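Local structure of macrophomate synthase intermolecular Diels-Alderase (Macrophoma commelinae, 1IZC) at residues Tyr169-Ala172 with Thr173-His177; Pro16-Ser19 with Ala20-Tyr24; Lys238-Thr241 with Ala242-Asn246; Val190-Val193 with Asp194-Ala197. The protein is a TIM-barrel enzyme of the HpcH/HpaI aldolase/citrate lyase family that binds a magnesium ion together with pyruvic acid. The protein carries 1 engineered substitution. All coordinates share one frame; numbering follows the deposited sequence.

Contact 1 (Tyr169-Ala172 with Thr173-His177); sequences YNVA and TSNNH
The carboxamides of N170 and N176 meet this helical turn in different ways. N170 presents its oxygen: T173 OG1 donates to N170 OD1 over 2.6 Å, tilted 17° from the plane of that C=O, and the two side chains lie alongside each other, pointing the same way. The amide of N176 instead folds back over the preceding turn, and A172 O sits above its plane, 3.1 Å from N176 CG. A chi1 of -62°, which sets CG beside the backbone N, brings it there. The contact is one of packing, since the amide hydrogens of ND2 are poorly aimed at that oxygen. Asparagine suits position 170 because it tolerates the left-handed backbone with which the chain turns into the helix. N170 O then accepts from S174 N at 3.1 Å, and the next rung joins N175 N to V171 O at 3.0 Å. D167 closes the start of the helix, its carboxylate accepting from A172 N and more weakly from T173 N. T173 OG1 also bonds to S162 OG, while N170 ND2 reaches A161 O, so both polar ends are tied to the nearby loop. Helix 171-177 leads directly into strand 179-184 of the barrel. N175 OD1 takes the amide of Y141, just past helix 129-139, and N175 O is held by R29 of helix 28-37.

Contact 2 (Pro16-Ser19 with Ala20-Tyr24); sequences PYRS and AMLTY
R18 and L22 form the tight part of this loop, their side chains crossing at about a right angle. Methyl CD2 of L22 lies over the centre of one guanidinium face, 3.5 Å from R18 CZ. The flat cation thus offers its face to a hydrocarbon while its N-H groups work in the plane: R18 NE donates to S19 O at 3.0 Å, nearly straight (167°), with S19 O only 3° out of the guanidinium plane, and R18 NH2 adds a weak bond to A20 O at 3.1 Å. With chi1 at 63° and a bend at chi3, the arginine runs forward beside the chain to the S19 and A20 carbonyls. Its strongest partner lies elsewhere: NH1 salt-bridges E93 of the third subunit, whose Y5 makes a cation-pi contact with the guanidinium. The other side of the loop is looser and watered. One water accepts from S19 N at 2.9 Å and donates to Y24 O, linking backbone atoms that do not meet directly. Another lies 2.7 Å from S19 OG and takes a weak bond from M21 N. Small S19 can face this water while Y24 CB passes 3.9 Å from its OG. The chain reverses in a type I beta turn, M21 to Y24, closed by Y24 N to M21 O at 3.0 Å. The whole is an N-terminal arm ahead of helix 28-37, wrapped against a neighbouring subunit.

Contact 3 (Lys238-Thr241 with Ala242-Asn246); sequences KFST and AAQRN
K238 to R245 form the last two turns of helix 230-245, on the outside of the TIM barrel, with regular i to i+4 bonds from A242 N to K238 O through to R245 N to T241 O, the last at 2.9 Å. On the inner face F239 is a large aromatic set edge-to-face against F207, and A243 is small enough to lie close to L205 and I250 of the strands beneath. Q244 lies close to the helix, CD coming within 3.2 Å of S240 O, and NE2 goes to Q266 O. S240 and T241 turn their hydroxyls to carbonyls of the preceding turn, at M236 and T237. R245 folds over: chi1 at 87° and a bend at chi3 lay its guanidinium along the helix, A242 CA standing 3.5 Å above one face, toward its rim, and NH2 3.5 Å from T241 CG2. NH1 makes a salt bridge with D194 of helix 193-197. N246 ND2 donates to A242 O at 2.9 Å. A water ties R245 to the backbone two turns earlier, accepting from R245 NH2 at 2.6 Å and donating to K238 O at 2.9 Å.

Contact 4 (Val190-Val193 with Asp194-Ala197); sequences VENV and DAIA
N192 breaks the helical path (phi -113°, psi 18°) between helices 187-191 and 193-197, yet its carbonyl opens the second: N192 O accepts from I196 N at 3.3 Å, in the carbonyl plane, and weakly from A195 N. One residue on, A197 N donates to V193 O at 2.8 Å. The N192 side chain occupies the N-cap position without a direct capping bond. Its CG is anti to the backbone N (chi1 -166°), which carries OD1 alongside A195, 3.4 Å from A195 CB. A water completes the link, donating to N192 OD1 at 3.0 Å and accepting from A195 N, so an amide of the first turn is served through solvent. A second water does likewise for D194 N, which it joins to E191 O. N192 ND2 is turned to E127 O. I196 points back toward the break, CG1 3.5 Å from N192 O, and its branched hydrocarbon also packs on P182 and I184 of strand 179-184. An acid suits position 194, where the carboxylate pairs with R245 of helix 230-245. Alanine at 197 is compact enough for its CB to rest 3.2 Å from V193 O while touching A242 of helix 230-245. This broken helix joins parallel strands 179-184 and 205-207, the helical part of a beta-alpha-beta crossover of the TIM barrel, and it begins just after E185, a magnesium ligand.

In the fold
The contacts form two pairs. Contacts 1 and 2, centres 11 Å apart, join the N-terminal arm to helix 171-177: N170 CB packs 3.4 Å from Y24 CE2, and T173 CG2 lies 3.6 Å from S19 OG. Contacts 3 and 4, centres 9 Å apart, lie on neighbouring helices of the barrel's outer layer, bound by the salt bridge of R245 NH1 to D194 OD1 at 2.9 Å and by K238 NZ reaching the carbonyls that end helix 187-191. Contacts 2 and 4 lie on opposite sides of the chain's centre, 33 Å apart between centres. None enters the pocket: the F239 side chain is about 10 Å from one bound pyruvic acid and that of V171 about 11 Å from another.

Contact 1 (Tyr169-Ala172 with Thr173-His177)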
loop_
_atom_site.group_PDB
_atom_site.type_symbol
_atom_site.label_atom_id
_atom_site.label_comp_id
_atom_site.label_asym_id
_atom_site.label_seq_id
_atom_site.Cartn_x
_atom_site.Cartn_y
_atom_site.Cartn_z
ATOM N N TYR A 169 -9.078 -24.957 18.712
ATOM C CA TYR A 169 -8.851 -23.528 18.738
ATOM C C TYR A 169 -7.386 -23.172 18.906
ATOM O O TYR A 169 -7.019 -22.001 19.004
ATOM C CB TYR A 169 -9.718 -22.927 19.831
ATOM C CG TYR A 169 -11.157 -23.316 19.592
ATOM C CD1 TYR A 169 -11.680 -24.500 20.123
ATOM C CD2 TYR A 169 -11.957 -22.570 18.727
ATOM C CE1 TYR A 169 -12.967 -24.937 19.789
ATOM C CE2 TYR A 169 -13.240 -22.997 18.381
ATOM C CZ TYR A 169 -13.738 -24.181 18.913
ATOM O OH TYR A 169 -14.996 -24.616 18.544
ATOM N N ASN A 170 -6.555 -24.206 18.927
ATOM C CA ASN A 170 -5.117 -24.044 19.053
ATOM C C ASN A 170 -4.688 -23.277 20.297
ATOM O O ASN A 170 -3.666 -22.598 20.318
ATOM C CB ASN A 170 -4.566 -23.398 17.767
ATOM C CG ASN A 170 -4.199 -24.442 16.713
ATOM O OD1 ASN A 170 -3.145 -25.058 16.798
ATOM N ND2 ASN A 170 -5.083 -24.659 15.732
ATOM N N VAL A 171 -5.485 -23.392 21.351
ATOM C CA VAL A 171 -5.143 -22.749 22.606
ATOM C C VAL A 171 -3.916 -23.446 23.198
ATOM O O VAL A 171 -3.055 -22.801 23.785
ATOM C CB VAL A 171 -6.321 -22.843 23.606
ATOM C CG1 VAL A 171 -5.833 -22.587 25.025
ATOM C CG2 VAL A 171 -7.383 -21.822 23.229
ATOM N N ALA A 172 -3.835 -24.764 23.041
ATOM C CA ALA A 172 -2.700 -25.516 23.572
ATOM C C ALA A 172 -1.448 -25.154 22.781
ATOM O O ALA A 172 -0.361 -24.985 23.339
ATOM C CB ALA A 172 -2.969 -27.029 23.473
ATOM N N THR A 173 -1.610 -25.044 21.469
ATOM C CA THR A 173 -0.489 -24.693 20.601
ATOM C C THR A 173 0.116 -23.389 21.084
ATOM O O THR A 173 1.330 -23.282 21.309
ATOM C CB THR A 173 -0.966 -24.507 19.159
ATOM O OG1 THR A 173 -1.474 -25.749 18.676
ATOM C CG2 THR A 173 0.190 -24.036 18.267
ATOM N N SER A 174 -0.740 -22.391 21.255
ATOM C CA SER A 174 -0.283 -21.090 21.690
ATOM C C SER A 174 0.350 -21.085 23.072
ATOM O O SER A 174 1.428 -20.525 23.277
ATOM C CB SER A 174 -1.443 -20.099 21.647
ATOM O OG SER A 174 -1.875 -19.913 20.300
ATOM N N ASN A 175 -0.302 -21.717 24.035
ATOM C CA ASN A 175 0.256 -21.685 25.377
ATOM C C ASN A 175 1.494 -22.566 25.586
ATOM O O ASN A 175 2.279 -22.327 26.510
ATOM C CB ASN A 175 -0.849 -22.000 26.398
ATOM C CG ASN A 175 -1.759 -20.785 26.678
ATOM O OD1 ASN A 175 -1.670 -19.742 26.011
ATOM N ND2 ASN A 175 -2.643 -20.926 27.665
ATOM N N ASN A 176 1.691 -23.555 24.716
ATOM C CA ASN A 176 2.842 -24.438 24.833
ATOM C C ASN A 176 4.026 -24.054 23.944
ATOM O O ASN A 176 5.158 -24.421 24.234
ATOM C CB ASN A 176 2.460 -25.884 24.489
ATOM C CG ASN A 176 1.411 -26.451 25.420
ATOM O OD1 ASN A 176 1.356 -26.104 26.593
ATOM N ND2 ASN A 176 0.583 -27.344 24.902
ATOM N N HIS A 177 3.769 -23.322 22.866
ATOM C CA HIS A 177 4.849 -22.977 21.934
ATOM C C HIS A 177 5.474 -21.601 22.104
ATOM O O HIS A 177 6.666 -21.421 21.831
ATOM C CB HIS A 177 4.344 -23.054 20.487
ATOM C CG HIS A 177 4.115 -24.446 19.983
ATOM N ND1 HIS A 177 3.828 -24.712 18.660
ATOM C CD2 HIS A 177 4.121 -25.645 20.615
ATOM C CE1 HIS A 177 3.671 -26.014 18.497
ATOM N NE2 HIS A 177 3.844 -26.604 19.667
#

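Contact 2 (Pro16-Ser19 with Ala20-Tyr24)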
loop_
_atom_site.group_PDB
_atom_site.type_symbol
_atom_site.label_atom_id
_atom_site.label_comp_id
_atom_site.label_asym_id
_atom_site.label_seq_id
_atom_site.Cartn_x
_atom_site.Cartn_y
_atom_site.Cartn_z
ATOM N N PRO A 16 11.571 -29.357 12.191
ATOM C CA PRO A 16 11.395 -30.049 13.470
ATOM C C PRO A 16 10.373 -29.457 14.436
ATOM O O PRO A 16 9.761 -30.188 15.220
ATOM C CB PRO A 16 12.797 -30.019 14.080
ATOM C CG PRO A 16 13.695 -29.889 12.924
ATOM C CD PRO A 16 12.971 -28.937 12.016
ATOM N N TYR A 17 10.194 -28.145 14.387
ATOM C CA TYR A 17 9.298 -27.479 15.330
ATOM C C TYR A 17 8.035 -26.839 14.769
ATOM O O TYR A 17 7.310 -26.166 15.509
ATOM C CB TYR A 17 10.108 -26.425 16.094
ATOM C CG TYR A 17 11.363 -26.999 16.703
ATOM C CD1 TYR A 17 11.288 -27.847 17.812
ATOM C CD2 TYR A 17 12.617 -26.744 16.148
ATOM C CE1 TYR A 17 12.432 -28.427 18.344
ATOM C CE2 TYR A 17 13.772 -27.319 16.680
ATOM C CZ TYR A 17 13.666 -28.159 17.779
ATOM O OH TYR A 17 14.793 -28.731 18.325
ATOM N N ARG A 18 7.733 -27.047 13.491
ATOM C CA ARG A 18 6.535 -26.406 12.938
ATOM C C ARG A 18 5.232 -26.930 13.526
ATOM O O ARG A 18 5.159 -28.077 13.987
ATOM C CB ARG A 18 6.480 -26.556 11.415
ATOM C CG ARG A 18 6.388 -28.008 10.929
ATOM C CD ARG A 18 5.867 -28.043 9.494
ATOM N NE ARG A 18 4.437 -27.758 9.455
ATOM C CZ ARG A 18 3.735 -27.607 8.337
ATOM N NH1 ARG A 18 4.337 -27.708 7.155
ATOM N NH2 ARG A 18 2.430 -27.370 8.402
ATOM N N SER A 19 4.210 -26.082 13.527
ATOM C CA SER A 19 2.893 -26.481 14.027
ATOM C C SER A 19 2.147 -27.197 12.901
ATOM O O SER A 19 2.671 -27.328 11.795
ATOM C CB SER A 19 2.095 -25.255 14.467
ATOM O OG SER A 19 0.923 -25.649 15.150
ATOM N N ALA A 20 0.928 -27.653 13.176
ATOM C CA ALA A 20 0.142 -28.351 12.160
ATOM C C ALA A 20 -0.144 -27.413 10.990
ATOM O O ALA A 20 -0.233 -27.850 9.850
ATOM C CB ALA A 20 -1.168 -28.862 12.754
ATOM N N MET A 21 -0.319 -26.128 11.289
ATOM C CA MET A 21 -0.570 -25.125 10.251
ATOM C C MET A 21 0.457 -24.017 10.406
ATOM O O MET A 21 0.743 -23.570 11.522
ATOM C CB MET A 21 -1.984 -24.563 10.370
ATOM C CG MET A 21 -3.065 -25.647 10.274
ATOM S SD MET A 21 -4.695 -24.967 9.994
ATOM C CE MET A 21 -4.864 -23.910 11.410
ATOM N N LEU A 22 0.993 -23.548 9.286
ATOM C CA LEU A 22 2.041 -22.535 9.334
ATOM C C LEU A 22 1.585 -21.128 9.696
ATOM O O LEU A 22 2.399 -20.208 9.770
ATOM C CB LEU A 22 2.823 -22.545 8.017
ATOM C CG LEU A 22 3.522 -23.884 7.731
ATOM C CD1 LEU A 22 4.207 -23.801 6.375
ATOM C CD2 LEU A 22 4.541 -24.214 8.821
ATOM N N THR A 23 0.284 -20.981 9.930
ATOM C CA THR A 23 -0.312 -19.723 10.368
ATOM C C THR A 23 -0.250 -19.672 11.895
ATOM O O THR A 23 -0.652 -18.682 12.514
ATOM C CB THR A 23 -1.784 -19.625 9.949
ATOM O OG1 THR A 23 -2.436 -20.868 10.234
ATOM C CG2 THR A 23 -1.899 -19.314 8.461
ATOM N N TYR A 24 0.252 -20.750 12.494
ATOM C CA TYR A 24 0.395 -20.835 13.949
ATOM C C TYR A 24 1.867 -20.925 14.325
ATOM O O TYR A 24 2.692 -21.393 13.537
ATOM C CB TYR A 24 -0.390 -22.028 14.505
ATOM C CG TYR A 24 -1.841 -21.687 14.681
ATOM C CD1 TYR A 24 -2.753 -21.858 13.644
ATOM C CD2 TYR A 24 -2.289 -21.089 15.857
ATOM C CE1 TYR A 24 -4.080 -21.439 13.776
ATOM C CE2 TYR A 24 -3.608 -20.664 15.997
ATOM C CZ TYR A 24 -4.500 -20.843 14.953
ATOM O OH TYR A 24 -5.820 -20.441 15.094
HETATM O O HOH W 1 4.360 -23.421 12.390
HETATM O O HOH W 2 -1.641 -25.259 14.370
#

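Contact 3 (Lys238-Thr241 with Ala242-Asn246)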
loop_
_atom_site.group_PDB
_atom_site.type_symbol
_atom_site.label_atom_id
_atom_site.label_comp_id
_atom_site.label_asym_id
_atom_site.label_seq_id
_atom_site.Cartn_x
_atom_site.Cartn_y
_atom_site.Cartn_z
ATOM N N LYS A 238 26.944 -9.754 35.440
ATOM C CA LYS A 238 25.795 -9.923 36.315
ATOM C C LYS A 238 24.626 -10.502 35.520
ATOM O O LYS A 238 23.938 -11.417 35.976
ATOM C CB LYS A 238 25.399 -8.589 36.935
ATOM C CG LYS A 238 24.283 -8.704 37.955
ATOM C CD LYS A 238 23.913 -7.344 38.525
ATOM C CE LYS A 238 22.818 -7.469 39.565
ATOM N NZ LYS A 238 22.340 -6.140 40.014
ATOM N N PHE A 239 24.416 -9.961 34.324
ATOM C CA PHE A 239 23.350 -10.418 33.442
ATOM C C PHE A 239 23.507 -11.891 33.050
ATOM O O PHE A 239 22.579 -12.689 33.217
ATOM C CB PHE A 239 23.325 -9.538 32.176
ATOM C CG PHE A 239 22.444 -10.062 31.062
ATOM C CD1 PHE A 239 21.089 -9.756 31.014
ATOM C CD2 PHE A 239 22.991 -10.852 30.047
ATOM C CE1 PHE A 239 20.279 -10.228 29.961
ATOM C CE2 PHE A 239 22.201 -11.334 28.994
ATOM C CZ PHE A 239 20.844 -11.020 28.950
ATOM N N SER A 240 24.678 -12.256 32.532
ATOM C CA SER A 240 24.911 -13.622 32.075
ATOM C C SER A 240 24.884 -14.640 33.202
ATOM O O SER A 240 24.375 -15.743 33.021
ATOM C CB SER A 240 26.236 -13.723 31.314
ATOM O OG SER A 240 27.326 -13.324 32.121
ATOM N N THR A 241 25.431 -14.273 34.355
ATOM C CA THR A 241 25.434 -15.173 35.503
ATOM C C THR A 241 24.001 -15.403 35.990
ATOM O O THR A 241 23.637 -16.523 36.362
ATOM C CB THR A 241 26.288 -14.598 36.654
ATOM O OG1 THR A 241 27.641 -14.457 36.208
ATOM C CG2 THR A 241 26.265 -15.537 37.854
ATOM N N ALA A 242 23.183 -14.352 35.982
ATOM C CA ALA A 242 21.795 -14.489 36.417
ATOM C C ALA A 242 21.054 -15.443 35.482
ATOM O O ALA A 242 20.328 -16.323 35.940
ATOM C CB ALA A 242 21.098 -13.121 36.451
ATOM N N ALA A 243 21.229 -15.265 34.172
ATOM C CA ALA A 243 20.583 -16.148 33.201
ATOM C C ALA A 243 21.044 -17.602 33.411
ATOM O O ALA A 243 20.231 -18.518 33.514
ATOM C CB ALA A 243 20.919 -15.693 31.763
ATOM N N GLN A 244 22.352 -17.806 33.483
ATOM C CA GLN A 244 22.911 -19.150 33.666
ATOM C C GLN A 244 22.440 -19.869 34.934
ATOM O O GLN A 244 22.076 -21.045 34.888
ATOM C CB GLN A 244 24.446 -19.079 33.677
ATOM C CG GLN A 244 25.077 -18.806 32.313
ATOM C CD GLN A 244 26.429 -18.111 32.414
ATOM O OE1 GLN A 244 27.077 -18.121 33.469
ATOM N NE2 GLN A 244 26.864 -17.505 31.314
ATOM N N ARG A 245 22.440 -19.170 36.063
ATOM C CA ARG A 245 22.049 -19.804 37.313
ATOM C C ARG A 245 20.587 -20.242 37.334
ATOM O O ARG A 245 20.231 -21.207 38.020
ATOM C CB ARG A 245 22.331 -18.870 38.497
ATOM C CG ARG A 245 21.226 -17.889 38.820
ATOM C CD ARG A 245 21.435 -17.274 40.212
ATOM N NE ARG A 245 22.602 -16.407 40.223
ATOM C CZ ARG A 245 22.564 -15.087 40.052
ATOM N NH1 ARG A 245 21.409 -14.452 39.873
ATOM N NH2 ARG A 245 23.698 -14.406 40.024
ATOM N N ASN A 246 19.741 -19.542 36.578
ATOM C CA ASN A 246 18.315 -19.851 36.533
ATOM C C ASN A 246 17.910 -20.749 35.372
ATOM O O ASN A 246 16.726 -21.042 35.191
ATOM C CB ASN A 246 17.507 -18.544 36.503
ATOM C CG ASN A 246 17.503 -17.836 37.852
ATOM O OD1 ASN A 246 16.840 -18.278 38.793
ATOM N ND2 ASN A 246 18.253 -16.744 37.956
HETATM O O HOH W 3 23.885 -12.106 38.815
#

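Contact 4 (Val190-Val193 with Asp194-Ala197)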
loop_
_atom_site.group_PDB
_atom_site.type_symbol
_atom_site.label_atom_id
_atom_site.label_comp_id
_atom_site.label_asym_id
_atom_site.label_seq_id
_atom_site.Cartn_x
_atom_site.Cartn_y
_atom_site.Cartn_z
ATOM N N VAL A 190 19.629 -3.785 34.908
ATOM C CA VAL A 190 20.764 -4.578 35.353
ATOM C C VAL A 190 20.729 -4.715 36.875
ATOM O O VAL A 190 20.990 -5.788 37.423
ATOM C CB VAL A 190 22.083 -3.915 34.897
ATOM C CG1 VAL A 190 23.280 -4.541 35.625
ATOM C CG2 VAL A 190 22.241 -4.092 33.387
ATOM N N GLU A 191 20.374 -3.636 37.560
ATOM C CA GLU A 191 20.322 -3.676 39.015
ATOM C C GLU A 191 19.280 -4.664 39.538
ATOM O O GLU A 191 19.415 -5.197 40.646
ATOM C CB GLU A 191 20.056 -2.270 39.569
ATOM C CG GLU A 191 21.113 -1.257 39.127
ATOM C CD GLU A 191 20.957 0.130 39.742
ATOM O OE1 GLU A 191 19.843 0.701 39.688
ATOM O OE2 GLU A 191 21.968 0.655 40.262
ATOM N N ASN A 192 18.255 -4.940 38.736
ATOM C CA ASN A 192 17.196 -5.852 39.158
ATOM C C ASN A 192 17.183 -7.147 38.332
ATOM O O ASN A 192 16.193 -7.877 38.340
ATOM C CB ASN A 192 15.848 -5.121 39.039
ATOM C CG ASN A 192 14.717 -5.830 39.763
ATOM O OD1 ASN A 192 14.918 -6.447 40.814
ATOM N ND2 ASN A 192 13.510 -5.730 39.212
ATOM N N VAL A 193 18.284 -7.451 37.649
ATOM C CA VAL A 193 18.315 -8.642 36.793
ATOM C C VAL A 193 18.189 -9.971 37.535
ATOM O O VAL A 193 17.667 -10.942 36.992
ATOM C CB VAL A 193 19.584 -8.662 35.889
ATOM C CG1 VAL A 193 20.831 -8.964 36.714
ATOM C CG2 VAL A 193 19.420 -9.700 34.786
ATOM N N ASP A 194 18.658 -10.036 38.777
ATOM C CA ASP A 194 18.528 -11.290 39.501
ATOM C C ASP A 194 17.063 -11.681 39.639
ATOM O O ASP A 194 16.711 -12.848 39.464
ATOM C CB ASP A 194 19.178 -11.195 40.888
ATOM C CG ASP A 194 20.676 -10.992 40.807
ATOM O OD1 ASP A 194 21.291 -11.521 39.859
ATOM O OD2 ASP A 194 21.243 -10.315 41.691
ATOM N N ALA A 195 16.207 -10.710 39.944
ATOM C CA ALA A 195 14.786 -10.982 40.107
ATOM C C ALA A 195 14.114 -11.314 38.774
ATOM O O ALA A 195 13.283 -12.215 38.691
ATOM C CB ALA A 195 14.098 -9.784 40.743
ATOM N N ILE A 196 14.477 -10.585 37.729
ATOM C CA ILE A 196 13.866 -10.825 36.433
ATOM C C ILE A 196 14.253 -12.207 35.905
ATOM O O ILE A 196 13.405 -12.947 35.400
ATOM C CB ILE A 196 14.286 -9.726 35.422
ATOM C CG1 ILE A 196 13.765 -8.363 35.904
ATOM C CG2 ILE A 196 13.713 -10.050 34.032
ATOM C CD1 ILE A 196 14.382 -7.168 35.182
ATOM N N ALA A 197 15.525 -12.561 36.060
ATOM C CA ALA A 197 16.038 -13.843 35.580
ATOM C C ALA A 197 15.408 -15.038 36.280
ATOM O O ALA A 197 15.329 -16.130 35.709
ATOM C CB ALA A 197 17.556 -13.889 35.749
HETATM O O HOH W 4 19.648 -8.053 40.849
HETATM O O HOH W 5 17.119 -8.355 41.469
#